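Local coordinates for protein gamma-glutamyltranspeptidase (Ggt) (Helicobacter pylori 26695, PDB 5BPK) that probably cleaves the gamma-glutamyl bond of glutathione and related compounds and passes the glutamyl group to water or an acceptor, as an Ntn-hydrolase, at residues B[41-46]-B[52-57]; B[122-127]-B[131-136]; B[167-170]-B[175-178]. One frame throughout, in Å; residues are numbered along the deposited sequence.

Contact 1. Residues B[41-46]-B[52-57]. With 4UD ((2S)-amino[(5S)-4,5-dihydro-1,2-oxazol-5-yl]acetic acid), chain O; EDO (1,2-ethanediol), chain Q.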
loop_
_atom_site.group_PDB
_atom_site.type_symbol
_atom_site.label_atom_id
_atom_site.label_comp_id
_atom_site.label_asym_id
_atom_site.label_seq_id
_atom_site.Cartn_x
_atom_site.Cartn_y
_atom_site.Cartn_z
ATOM N N MET B 41 -1.069 13.973 -2.132
ATOM C CA MET B 41 -0.060 15.017 -2.392
ATOM C C MET B 41 0.994 15.111 -1.294
ATOM O O MET B 41 2.106 15.541 -1.566
ATOM C CB MET B 41 -0.701 16.387 -2.643
ATOM C CG MET B 41 -1.607 16.422 -3.878
ATOM S SD MET B 41 -0.752 16.180 -5.465
ATOM C CE MET B 41 0.047 17.782 -5.669
ATOM N N ASP B 42 0.664 14.699 -0.069
ATOM C CA ASP B 42 1.651 14.664 1.031
ATOM C C ASP B 42 2.764 13.611 0.847
ATOM O O ASP B 42 3.727 13.578 1.613
ATOM C CB ASP B 42 0.963 14.441 2.388
ATOM C CG ASP B 42 1.902 14.685 3.565
ATOM O OD1 ASP B 42 2.307 15.856 3.763
ATOM O OD2 ASP B 42 2.251 13.707 4.276
ATOM N N ASP B 43 2.613 12.713 -0.119
ATOM C CA ASP B 43 3.689 11.780 -0.433
ATOM C C ASP B 43 4.776 12.401 -1.307
ATOM O O ASP B 43 5.828 11.796 -1.477
ATOM C CB ASP B 43 3.149 10.506 -1.070
ATOM C CG ASP B 43 2.609 9.514 -0.050
ATOM O OD1 ASP B 43 2.705 9.750 1.174
ATOM O OD2 ASP B 43 2.079 8.481 -0.494
ATOM N N PHE B 44 4.526 13.583 -1.866
ATOM C CA PHE B 44 5.609 14.402 -2.449
ATOM C C PHE B 44 6.452 15.010 -1.338
ATOM O O PHE B 44 5.992 15.179 -0.205
ATOM C CB PHE B 44 5.069 15.561 -3.291
ATOM C CG PHE B 44 4.554 15.162 -4.651
ATOM C CD1 PHE B 44 5.430 14.734 -5.639
ATOM C CD2 PHE B 44 3.195 15.242 -4.952
ATOM C CE1 PHE B 44 4.974 14.384 -6.899
ATOM C CE2 PHE B 44 2.731 14.905 -6.214
ATOM C CZ PHE B 44 3.622 14.465 -7.189
ATOM N N SER B 45 7.681 15.377 -1.682
ATOM C CA SER B 45 8.432 16.317 -0.866
ATOM C C SER B 45 7.891 17.702 -1.197
ATOM O O SER B 45 8.062 18.190 -2.319
ATOM C CB SER B 45 9.932 16.229 -1.142
ATOM O OG SER B 45 10.629 17.185 -0.364
ATOM N N ILE B 46 7.208 18.318 -0.233
ATOM C CA ILE B 46 6.595 19.631 -0.439
ATOM C C ILE B 46 7.566 20.793 -0.160
ATOM O O ILE B 46 7.287 21.936 -0.514
ATOM C CB ILE B 46 5.277 19.783 0.368
ATOM C CG1 ILE B 46 5.525 19.807 1.882
ATOM C CG2 ILE B 46 4.305 18.652 0.001
ATOM C CD1 ILE B 46 4.265 19.999 2.682
ATOM N N ASN B 52 7.295 14.132 6.075
ATOM C CA ASN B 52 5.856 13.987 5.831
ATOM C C ASN B 52 5.183 13.166 6.934
ATOM O O ASN B 52 5.775 12.950 7.994
ATOM C CB ASN B 52 5.591 13.440 4.412
ATOM C CG ASN B 52 5.781 11.919 4.276
ATOM O OD1 ASN B 52 6.337 11.245 5.147
ATOM N ND2 ASN B 52 5.312 11.385 3.150
ATOM N N LEU B 53 3.949 12.729 6.686
ATOM C CA LEU B 53 3.160 11.977 7.676
ATOM C C LEU B 53 3.892 10.746 8.227
ATOM O O LEU B 53 3.614 10.318 9.347
ATOM C CB LEU B 53 1.813 11.554 7.076
ATOM C CG LEU B 53 0.687 12.596 7.034
ATOM C CD1 LEU B 53 -0.506 12.054 6.237
ATOM C CD2 LEU B 53 0.243 13.005 8.435
ATOM N N TYR B 54 4.806 10.175 7.442
ATOM C CA TYR B 54 5.546 8.973 7.865
ATOM C C TYR B 54 7.006 9.262 8.233
ATOM O O TYR B 54 7.797 8.338 8.432
ATOM C CB TYR B 54 5.442 7.877 6.789
ATOM C CG TYR B 54 4.019 7.697 6.326
ATOM C CD1 TYR B 54 3.091 7.074 7.145
ATOM C CD2 TYR B 54 3.582 8.207 5.105
ATOM C CE1 TYR B 54 1.777 6.924 6.756
ATOM C CE2 TYR B 54 2.261 8.061 4.707
ATOM C CZ TYR B 54 1.363 7.417 5.541
ATOM O OH TYR B 54 0.040 7.278 5.169
ATOM N N GLY B 55 7.350 10.544 8.349
ATOM C CA GLY B 55 8.724 10.947 8.658
ATOM C C GLY B 55 9.701 10.747 7.511
ATOM O O GLY B 55 10.917 10.707 7.712
ATOM N N LEU B 56 9.175 10.596 6.301
ATOM C CA LEU B 56 10.008 10.451 5.117
ATOM C C LEU B 56 10.362 11.839 4.577
ATOM O O LEU B 56 9.565 12.785 4.662
ATOM C CB LEU B 56 9.288 9.604 4.064
ATOM C CG LEU B 56 8.999 8.159 4.479
ATOM C CD1 LEU B 56 7.979 7.539 3.531
ATOM C CD2 LEU B 56 10.277 7.319 4.549
ATOM N N VAL B 57 11.567 11.944 4.034
ATOM C CA VAL B 57 12.096 13.193 3.503
ATOM C C VAL B 57 12.552 13.027 2.064
ATOM O O VAL B 57 12.777 11.907 1.568
ATOM C CB VAL B 57 13.292 13.687 4.353
ATOM C CG1 VAL B 57 12.802 14.120 5.735
ATOM C CG2 VAL B 57 14.379 12.603 4.448
HETATM C C3 4UD O . -0.792 3.322 3.147
HETATM C C4 4UD O . 0.337 4.521 1.658
HETATM C C5 4UD O . -0.716 4.748 2.727
HETATM C C6 4UD O . 1.252 5.718 1.364
HETATM C C8 4UD O . 2.147 5.302 0.218
HETATM O O9 4UD O . 1.764 5.362 -0.925
HETATM O O10 4UD O . 3.398 4.846 0.458
HETATM N N7 4UD O . 0.463 6.880 0.935
HETATM O O2 4UD O . 1.158 3.463 2.148
HETATM N N1 4UD O . 0.277 2.692 2.789
HETATM C C1 EDO Q . 8.556 11.703 1.518
HETATM O O1 EDO Q . 8.711 10.891 0.343
HETATM C C2 EDO Q . 8.053 13.102 1.187
HETATM O O2 EDO Q . 8.734 14.095 1.979
HETATM O O HOH W 1 5.134 8.628 1.980
#

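Contact 2. Residues B[122-127]-B[131-136]. With EDO (1,2-ethanediol), chain R.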
loop_
_atom_site.group_PDB
_atom_site.type_symbol
_atom_site.label_atom_id
_atom_site.label_comp_id
_atom_site.label_asym_id
_atom_site.label_seq_id
_atom_site.Cartn_x
_atom_site.Cartn_y
_atom_site.Cartn_z
ATOM N N PRO B 122 6.179 -10.880 15.587
ATOM C CA PRO B 122 6.495 -9.480 15.849
ATOM C C PRO B 122 7.480 -8.889 14.841
ATOM O O PRO B 122 8.349 -9.599 14.340
ATOM C CB PRO B 122 7.120 -9.527 17.243
ATOM C CG PRO B 122 6.354 -10.634 17.917
ATOM C CD PRO B 122 6.231 -11.684 16.827
ATOM N N ARG B 123 7.317 -7.595 14.570
ATOM C CA ARG B 123 8.058 -6.878 13.536
ATOM C C ARG B 123 8.908 -5.775 14.149
ATOM O O ARG B 123 8.525 -5.197 15.166
ATOM C CB ARG B 123 7.078 -6.249 12.544
ATOM C CG ARG B 123 6.410 -7.272 11.658
ATOM C CD ARG B 123 5.161 -6.699 10.930
ATOM N NE ARG B 123 4.401 -7.821 10.378
ATOM C CZ ARG B 123 3.142 -7.794 9.978
ATOM N NH1 ARG B 123 2.412 -6.691 10.059
ATOM N NH2 ARG B 123 2.601 -8.911 9.515
ATOM N N PHE B 124 10.060 -5.501 13.530
ATOM C CA PHE B 124 10.897 -4.347 13.885
ATOM C C PHE B 124 11.021 -3.452 12.661
ATOM O O PHE B 124 10.617 -3.825 11.567
ATOM C CB PHE B 124 12.288 -4.760 14.408
ATOM C CG PHE B 124 13.115 -5.514 13.409
ATOM C CD1 PHE B 124 13.966 -4.847 12.529
ATOM C CD2 PHE B 124 13.019 -6.889 13.328
ATOM C CE1 PHE B 124 14.711 -5.557 11.597
ATOM C CE2 PHE B 124 13.741 -7.599 12.393
ATOM C CZ PHE B 124 14.591 -6.937 11.518
ATOM N N HIS B 125 11.569 -2.260 12.853
ATOM C CA HIS B 125 11.636 -1.282 11.776
ATOM C C HIS B 125 12.746 -0.273 12.025
ATOM O O HIS B 125 12.895 0.238 13.130
ATOM C CB HIS B 125 10.266 -0.597 11.663
ATOM C CG HIS B 125 10.207 0.538 10.693
ATOM N ND1 HIS B 125 10.197 0.358 9.327
ATOM C CD2 HIS B 125 10.122 1.877 10.898
ATOM C CE1 HIS B 125 10.120 1.536 8.733
ATOM N NE2 HIS B 125 10.062 2.475 9.662
ATOM N N MET B 126 13.500 0.003 10.969
ATOM C CA MET B 126 14.496 1.065 10.929
ATOM C C MET B 126 14.316 1.806 9.609
ATOM O O MET B 126 14.337 1.188 8.557
ATOM C CB MET B 126 15.898 0.451 11.049
ATOM C CG MET B 126 17.071 1.313 10.598
ATOM S SD MET B 126 17.291 2.860 11.474
ATOM C CE MET B 126 17.923 2.281 13.066
ATOM N N GLN B 127 14.111 3.121 9.686
ATOM C CA GLN B 127 13.953 3.957 8.483
ATOM C C GLN B 127 14.949 5.113 8.410
ATOM O O GLN B 127 14.710 6.098 7.698
ATOM C CB GLN B 127 12.511 4.474 8.343
ATOM C CG GLN B 127 12.019 5.363 9.443
ATOM C CD GLN B 127 10.628 5.919 9.151
ATOM O OE1 GLN B 127 9.648 5.171 9.046
ATOM N NE2 GLN B 127 10.536 7.240 9.010
ATOM N N ASP B 131 16.419 8.008 13.753
ATOM C CA ASP B 131 17.450 7.002 13.980
ATOM C C ASP B 131 17.076 6.221 15.235
ATOM O O ASP B 131 17.543 6.496 16.349
ATOM C CB ASP B 131 18.841 7.652 14.067
ATOM C CG ASP B 131 19.961 6.638 14.186
ATOM O OD1 ASP B 131 19.682 5.422 14.331
ATOM O OD2 ASP B 131 21.137 7.052 14.137
ATOM N N GLU B 132 16.207 5.246 15.018
ATOM C CA GLU B 132 15.642 4.431 16.098
ATOM C C GLU B 132 15.304 3.047 15.561
ATOM O O GLU B 132 14.998 2.886 14.379
ATOM C CB GLU B 132 14.384 5.090 16.673
ATOM C CG GLU B 132 13.175 5.092 15.741
ATOM C CD GLU B 132 11.976 5.871 16.268
ATOM O OE1 GLU B 132 12.136 6.740 17.170
ATOM O OE2 GLU B 132 10.855 5.626 15.749
ATOM N N LEU B 133 15.366 2.049 16.436
ATOM C CA LEU B 133 14.886 0.710 16.088
ATOM C C LEU B 133 13.506 0.572 16.712
ATOM O O LEU B 133 13.364 0.434 17.932
ATOM C CB LEU B 133 15.844 -0.388 16.579
ATOM C CG LEU B 133 15.495 -1.835 16.166
ATOM C CD1 LEU B 133 15.546 -2.016 14.630
ATOM C CD2 LEU B 133 16.479 -2.786 16.853
ATOM N N ARG B 134 12.489 0.643 15.865
ATOM C CA ARG B 134 11.108 0.567 16.297
ATOM C C ARG B 134 10.707 -0.896 16.444
ATOM O O ARG B 134 10.945 -1.703 15.540
ATOM C CB ARG B 134 10.216 1.284 15.278
ATOM C CG ARG B 134 8.741 1.062 15.458
ATOM C CD ARG B 134 7.927 1.882 14.509
ATOM N NE ARG B 134 6.504 1.688 14.776
ATOM C CZ ARG B 134 5.527 2.490 14.363
ATOM N NH1 ARG B 134 5.801 3.562 13.626
ATOM N NH2 ARG B 134 4.260 2.220 14.690
ATOM N N ILE B 135 10.111 -1.219 17.589
ATOM C CA ILE B 135 9.616 -2.565 17.875
ATOM C C ILE B 135 8.147 -2.533 18.319
ATOM O O ILE B 135 7.578 -1.455 18.553
ATOM C CB ILE B 135 10.518 -3.275 18.928
ATOM C CG1 ILE B 135 10.428 -2.603 20.302
ATOM C CG2 ILE B 135 11.953 -3.288 18.442
ATOM C CD1 ILE B 135 10.890 -3.480 21.430
ATOM N N GLU B 136 7.561 -3.720 18.461
ATOM C CA GLU B 136 6.179 -3.888 18.929
ATOM C C GLU B 136 6.171 -4.438 20.338
ATOM O O GLU B 136 7.115 -5.114 20.762
ATOM C CB GLU B 136 5.398 -4.823 17.989
ATOM C CG GLU B 136 5.325 -4.301 16.554
ATOM C CD GLU B 136 4.656 -5.255 15.598
ATOM O OE1 GLU B 136 4.926 -6.491 15.663
ATOM O OE2 GLU B 136 3.827 -4.771 14.779
HETATM C C1 EDO R . 10.570 -7.864 16.716
HETATM O O1 EDO R . 11.990 -8.047 16.615
HETATM C C2 EDO R . 10.260 -6.614 17.547
HETATM O O2 EDO R . 8.846 -6.332 17.646
HETATM O O HOH W 2 13.664 4.285 12.354
#

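Contact 3. Residues B[167-170]-B[175-178]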
loop_
_atom_site.group_PDB
_atom_site.type_symbol
_atom_site.label_atom_id
_atom_site.label_comp_id
_atom_site.label_asym_id
_atom_site.label_seq_id
_atom_site.Cartn_x
_atom_site.Cartn_y
_atom_site.Cartn_z
ATOM N N ILE B 167 -0.893 -14.957 0.907
ATOM C CA ILE B 167 -1.195 -16.309 0.441
ATOM C C ILE B 167 0.102 -17.038 0.149
ATOM O O ILE B 167 1.035 -16.447 -0.411
ATOM C CB ILE B 167 -2.056 -16.308 -0.849
ATOM C CG1 ILE B 167 -3.400 -15.628 -0.616
ATOM C CG2 ILE B 167 -2.255 -17.729 -1.370
ATOM C CD1 ILE B 167 -4.160 -15.272 -1.916
ATOM N N GLN B 168 0.174 -18.297 0.585
ATOM C CA GLN B 168 1.227 -19.203 0.176
ATOM C C GLN B 168 0.605 -20.329 -0.644
ATOM O O GLN B 168 -0.438 -20.887 -0.274
ATOM C CB GLN B 168 1.984 -19.757 1.386
ATOM C CG GLN B 168 3.139 -20.684 1.040
ATOM C CD GLN B 168 3.822 -21.263 2.260
ATOM O OE1 GLN B 168 3.168 -21.794 3.157
ATOM N NE2 GLN B 168 5.141 -21.188 2.290
ATOM N N VAL B 169 1.266 -20.676 -1.747
ATOM C CA VAL B 169 0.778 -21.725 -2.638
ATOM C C VAL B 169 1.829 -22.830 -2.708
ATOM O O VAL B 169 3.015 -22.568 -2.960
ATOM C CB VAL B 169 0.471 -21.195 -4.046
ATOM C CG1 VAL B 169 -0.098 -22.295 -4.918
ATOM C CG2 VAL B 169 -0.497 -20.027 -3.975
ATOM N N LEU B 170 1.385 -24.064 -2.484
ATOM C CA LEU B 170 2.273 -25.230 -2.521
ATOM C C LEU B 170 1.697 -26.299 -3.436
ATOM O O LEU B 170 0.469 -26.466 -3.523
ATOM C CB LEU B 170 2.494 -25.798 -1.113
ATOM C CG LEU B 170 3.020 -24.817 -0.060
ATOM C CD1 LEU B 170 2.954 -25.449 1.323
ATOM C CD2 LEU B 170 4.439 -24.363 -0.391
ATOM N N GLY B 175 -3.226 -30.544 -8.711
ATOM C CA GLY B 175 -3.370 -29.116 -8.453
ATOM C C GLY B 175 -2.476 -28.627 -7.328
ATOM O O GLY B 175 -1.352 -29.105 -7.163
ATOM N N SER B 176 -2.993 -27.681 -6.546
ATOM C CA SER B 176 -2.223 -27.006 -5.498
ATOM C C SER B 176 -3.039 -26.835 -4.228
ATOM O O SER B 176 -4.264 -26.992 -4.239
ATOM C CB SER B 176 -1.794 -25.622 -5.984
ATOM O OG SER B 176 -0.926 -25.711 -7.092
ATOM N N VAL B 177 -2.347 -26.511 -3.134
ATOM C CA VAL B 177 -2.992 -26.090 -1.904
ATOM C C VAL B 177 -2.665 -24.620 -1.659
ATOM O O VAL B 177 -1.526 -24.188 -1.832
ATOM C CB VAL B 177 -2.584 -26.946 -0.680
ATOM C CG1 VAL B 177 -1.083 -26.915 -0.453
ATOM C CG2 VAL B 177 -3.339 -26.479 0.560
ATOM N N PHE B 178 -3.686 -23.867 -1.273
ATOM C CA PHE B 178 -3.572 -22.449 -0.977
ATOM C C PHE B 178 -3.738 -22.225 0.519
ATOM O O PHE B 178 -4.747 -22.625 1.097
ATOM C CB PHE B 178 -4.658 -21.677 -1.718
ATOM C CG PHE B 178 -4.612 -21.854 -3.202
ATOM C CD1 PHE B 178 -5.166 -22.986 -3.792
ATOM C CD2 PHE B 178 -4.034 -20.896 -4.020
ATOM C CE1 PHE B 178 -5.129 -23.169 -5.166
ATOM C CE2 PHE B 178 -3.999 -21.075 -5.400
ATOM C CZ PHE B 178 -4.545 -22.216 -5.972
#

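Contact 1. Residues B[41-46]-B[52-57]
D42, in the 3-10 segment that ends at D43, faces N52 with the CA atoms 6.4 Å apart; N52 opens a type I beta turn to G55, and its OD1 accepts from Y54 N in an Asx turn. Both segments belong to the long loop between strands 13-19 and 77-81, at the wall of the inhibitor pocket. Two bonds join them. The amide ND2 of N52 gives a hydrogen to the backbone O of D42 (3.1 Å), which lies almost in the amide plane, and OD2 of D42 takes the backbone N of L53 on its syn lone pair (161° at the hydrogen). D42 brings its carboxylate to that N-H because CG lies opposite the backbone N (chi1 -168°), while its OD1 bonds S127 of the other chain. N52 OD1 is gripped twice, by Y54 N and L56 N from opposite faces of its plane, which should fix the amide's rotation. D43 OD1 sits at the edge of the Y54 ring, 3.9 Å from CE2, and a water links it to N52 ND2. D43 OD2 meets R103 of the other chain in a salt bridge and accepts from the inhibitor's amino N7 at 2.7 Å.

Contact 2. Residues B[122-127]-B[131-136]
H125 and R134 form the one beta bridge here, an antiparallel hydrogen-bonded pair with CA atoms 4.9 Å apart. R134 N gives a fairly straight bond to H125 O (2.8 Å, 157° at the hydrogen) in the carbonyl plane; the return bond, from H125 N to R134 O, is bent and weak. R134 O also receives a CA-H contact from F124 CA. On one side of the pair, F124 lays CD1 against CD1 of L133 at 3.9 Å, the two side chains crossing at a slant, and M319 and A316 of the other chain pack onto them. M126 is bent at chi2 and chi3, which folds its methyl CE back to within 3.3 Å of E132 O.

Away from this tight centre the two backbones are linked through small molecules. Beyond M126 a water accepts from Q127 N and donates to E132 O in place of a direct backbone bond. Toward P122 a 1,2-ethanediol, probably from the crystallisation liquor, fills the same role: its O2 donates to R123 O (2.7 Å) and accepts from E136 N (3.0 Å). The E136 carboxylate ties this end directly, turning back across the gap so that OE1 takes R123 N at 2.9 Å from above the carboxylate plane. That carboxylate is also held by R185 and the backbone N of M161, while the R123 guanidinium goes to D183 and M161 O. H125 points NE2 straight at Q127 OE1, in the plane of the imidazole, and ND1 bonds T99 of helix 96-109. The arrangement is a single antiparallel bridge, hairpin-like, between a loop and strand 133-135, which also pairs in parallel with strand 155-157.

Contact 3. Residues B[167-170]-B[175-178]
The beta hairpin of strands 166-171 and 176-181 is held here by a pair of backbone bonds between L170 and V177. L170 N donates to V177 O at 3.0 Å and V177 N to L170 O at 2.8 Å, both nearly straight, the first at 172° at the hydrogen. Next to this hydrogen-bonded pair comes the non-hydrogen-bonded pair V169 and F178, whose CA atoms are 4.7 Å apart; here V177 O also takes a CA-H contact from V169. Segments 167-170 and 176-178 run antiparallel, with 162° between their directions.

On the face carrying V169 and F178, the two side chains lie side by side and point the same way. CG1 of V169 sits over one face of the phenyl ring, while CG2 comes 3.6 Å from its CD2. S176 sets its CB 3.9 Å from V169 CG1. I167 approaches from a different direction, with CG2 at the ring edge. Strand 166-171 is an inner strand of a four-stranded antiparallel sheet, bonded on its other side to strand 84-89, and F178 pairs antiparallel with a strand of the other chain, which extends the sheet into that subunit. A7 of strand 2-8 touches both I167 and F178, consistent with the layered sheets of an Ntn-hydrolase.

On the opposite face, V177 places CG1 between its backbone N and carbonyl carbon (chi1 58°), and that methyl rests 3.8 Å from L170 CB.

In the fold
Contact 2 lies nearest the centre of the chain, about 13 Å centre to centre, against about 17 Å for contact 1 and 22 Å for contact 3. Contact 1 includes the exposed L53; contacts 2 and 3 have no exposed residue among those that touch. Contact 1 is a polar loop-to-loop join, and it alone holds residues of the inhibitor pocket. Contact 2 mixes a single strand bridge with salt-bridged ends, and touches contact 1 through a probable hydrogen bond from Q127 NE2 to Y54 O, 3.0 Å long. Contact 3 is regular sheet pairing with aliphatic and aromatic groups, on the opposite side of the chain's centre from contact 1. Each also meets the other chain.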